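Local coordinates for protein LEOA (Escherichia coli, PDB 4AUR) that is a bacterial dynamin-like GTPase of enterotoxigenic strains that probably binds and hydrolyses GTP, at residues A[516-519]-A[523-526]. Numbering follows the deposited sequence.
Sequences DVLS and KMFA
Leu518 and Met524 form the apolar side of a short helix-to-helix junction, a worked example of two successive helices packing across a brief link, with apolar side chains on one side and polar ones on the other. Leu518 CD2 lies 3.9 Å from Met524 CG, the two side chains meeting at a slant. Chi1 of -167° sets CG of the selenomethionine opposite the backbone N and against the leucine methyl, while bends further along carry the selenium and CE away from Leu518. Between the two sides, Val517 O faces the backbone of Lys523 and Met524: it lies 3.6 Å from Met524 CB and 3.7 Å from Lys523 CB. Met524 N also comes within 3.4 Å of Val517 O, but the angle is too poor for a hydrogen bond, and the approach counts as van der Waals contact.

Met524 is buried, whereas the other side, with Asp516, Ser519 and Lys523, is open to solvent. Val517 CG1 stands 4.4 Å from Lys523 CB, a looser approach. Lys523 lays its aliphatic chain past the carbonyl of Asp516, CD 3.7 Å from Asp516 O, before a bend at chi4 (-56°) turns the ammonium group away. Ser519 OG donates a hydrogen bond to Asp516 O (3.1 Å), from above the carbonyl plane.

The junction joins helix 489-518 to helix 521-528, where Val517 also touches Phe528, within the elongated, dynamin-like helical region. Its apolar side rests on two other long helices: Leu518 touches Leu328 and Met524 touches Val321, both of helix 275-343, and both side chains also meet Phe381 of helix 368-408.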
ATOM      1  N   ASP A 516     -24.181 -49.878  -7.392  1.00 34.44           N
ATOM      2  CA  ASP A 516     -24.478 -49.489  -6.006  1.00 36.55           C
ATOM      3  C   ASP A 516     -23.528 -48.397  -5.523  1.00 35.22           C
ATOM      4  O   ASP A 516     -23.877 -47.600  -4.656  1.00 35.82           O
ATOM      5  CB  ASP A 516     -24.357 -50.686  -5.040  1.00 39.25           C
ATOM      6  CG  ASP A 516     -25.412 -51.775  -5.284  1.00 43.68           C
ATOM      7  OD1 ASP A 516     -26.577 -51.435  -5.582  1.00 47.52           O
ATOM      8  OD2 ASP A 516     -25.079 -52.978  -5.172  1.00 45.15           O
ATOM      9  N   VAL A 517     -22.319 -48.382  -6.077  1.00 33.70           N
ATOM     10  CA  VAL A 517     -21.304 -47.413  -5.712  1.00 31.18           C
ATOM     11  C   VAL A 517     -21.554 -46.089  -6.403  1.00 30.62           C
ATOM     12  O   VAL A 517     -21.384 -45.034  -5.807  1.00 32.26           O
ATOM     13  CB  VAL A 517     -19.925 -47.928  -6.092  1.00 30.63           C
ATOM     14  CG1 VAL A 517     -18.852 -46.919  -5.740  1.00 30.18           C
ATOM     15  CG2 VAL A 517     -19.680 -49.244  -5.374  1.00 31.91           C
ATOM     16  N   LEU A 518     -21.965 -46.154  -7.660  1.00 29.71           N
ATOM     17  CA  LEU A 518     -22.212 -44.976  -8.464  1.00 27.78           C
ATOM     18  C   LEU A 518     -23.548 -44.372  -8.140  1.00 28.83           C
ATOM     19  O   LEU A 518     -23.812 -43.246  -8.516  1.00 30.90           O
ATOM     20  CB  LEU A 518     -22.187 -45.320  -9.951  1.00 26.33           C
ATOM     21  CG  LEU A 518     -20.890 -45.819 -10.577  1.00 25.70           C
ATOM     22  CD1 LEU A 518     -21.106 -46.053 -12.062  1.00 25.68           C
ATOM     23  CD2 LEU A 518     -19.724 -44.871 -10.369  1.00 25.58           C
ATOM     24  N   SER A 519     -24.415 -45.110  -7.470  1.00 30.87           N
ATOM     25  CA  SER A 519     -25.752 -44.592  -7.200  1.00 31.73           C
ATOM     26  C   SER A 519     -25.746 -43.587  -6.038  1.00 31.82           C
ATOM     27  O   SER A 519     -26.746 -42.925  -5.807  1.00 32.90           O
ATOM     28  CB  SER A 519     -26.746 -45.735  -6.922  1.00 32.96           C
ATOM     29  OG  SER A 519     -26.518 -46.316  -5.639  1.00 34.90           O
ATOM     30  N   LYS A 523     -20.412 -42.461  -1.726  1.00 34.14           N
ATOM     31  CA  LYS A 523     -19.609 -43.656  -1.993  1.00 32.97           C
ATOM     32  C   LYS A 523     -18.807 -43.387  -3.220  1.00 31.63           C
ATOM     33  O   LYS A 523     -17.624 -43.676  -3.293  1.00 31.44           O
ATOM     34  CB  LYS A 523     -20.500 -44.859  -2.243  1.00 35.28           C
ATOM     35  CG  LYS A 523     -21.378 -45.257  -1.065  1.00 38.04           C
ATOM     36  CD  LYS A 523     -22.420 -46.295  -1.468  1.00 41.16           C
ATOM     37  CE  LYS A 523     -23.305 -46.670  -0.280  1.00 44.30           C
ATOM     38  NZ  LYS A 523     -22.472 -47.151   0.861  1.00 44.26           N
HETATM   39  N   MSE A 524     -19.470 -42.798  -4.193  1.00 31.05           N
HETATM   40  CA  MSE A 524     -18.849 -42.560  -5.467  1.00 31.72           C
HETATM   41  C   MSE A 524     -17.621 -41.768  -5.182  1.00 30.31           C
HETATM   42  O   MSE A 524     -16.506 -42.203  -5.426  1.00 29.27           O
HETATM   43  CB  MSE A 524     -19.828 -41.883  -6.419  1.00 30.11           C
HETATM   44  CG  MSE A 524     -19.247 -41.941  -7.821  1.00 30.20           C
HETATM   45 SE   MSE A 524     -18.357 -40.228  -8.229  1.00 29.82          SE
HETATM   46  CE  MSE A 524     -16.520 -40.619  -7.769  1.00 31.64           C
ATOM     47  N   PHE A 525     -17.807 -40.610  -4.586  1.00 32.66           N
ATOM     48  CA  PHE A 525     -16.659 -39.796  -4.199  1.00 30.31           C
ATOM     49  C   PHE A 525     -15.639 -40.517  -3.347  1.00 28.54           C
ATOM     50  O   PHE A 525     -14.460 -40.363  -3.603  1.00 28.87           O
ATOM     51  CB  PHE A 525     -17.106 -38.493  -3.571  1.00 27.79           C
ATOM     52  CG  PHE A 525     -17.482 -37.484  -4.581  1.00 26.21           C
ATOM     53  CD1 PHE A 525     -16.508 -36.934  -5.385  1.00 24.60           C
ATOM     54  CD2 PHE A 525     -18.790 -37.115  -4.762  1.00 25.13           C
ATOM     55  CE1 PHE A 525     -16.838 -36.003  -6.342  1.00 25.28           C
ATOM     56  CE2 PHE A 525     -19.126 -36.190  -5.710  1.00 24.68           C
ATOM     57  CZ  PHE A 525     -18.152 -35.631  -6.505  1.00 24.90           C
ATOM     58  N   ALA A 526     -16.072 -41.324  -2.387  1.00 27.14           N
ATOM     59  CA  ALA A 526     -15.113 -41.955  -1.459  1.00 29.95           C
ATOM     60  C   ALA A 526     -14.200 -42.981  -2.117  1.00 31.01           C
ATOM     61  O   ALA A 526     -13.155 -43.301  -1.581  1.00 31.72           O
ATOM     62  CB  ALA A 526     -15.841 -42.611  -0.292  1.00 30.93           C
TER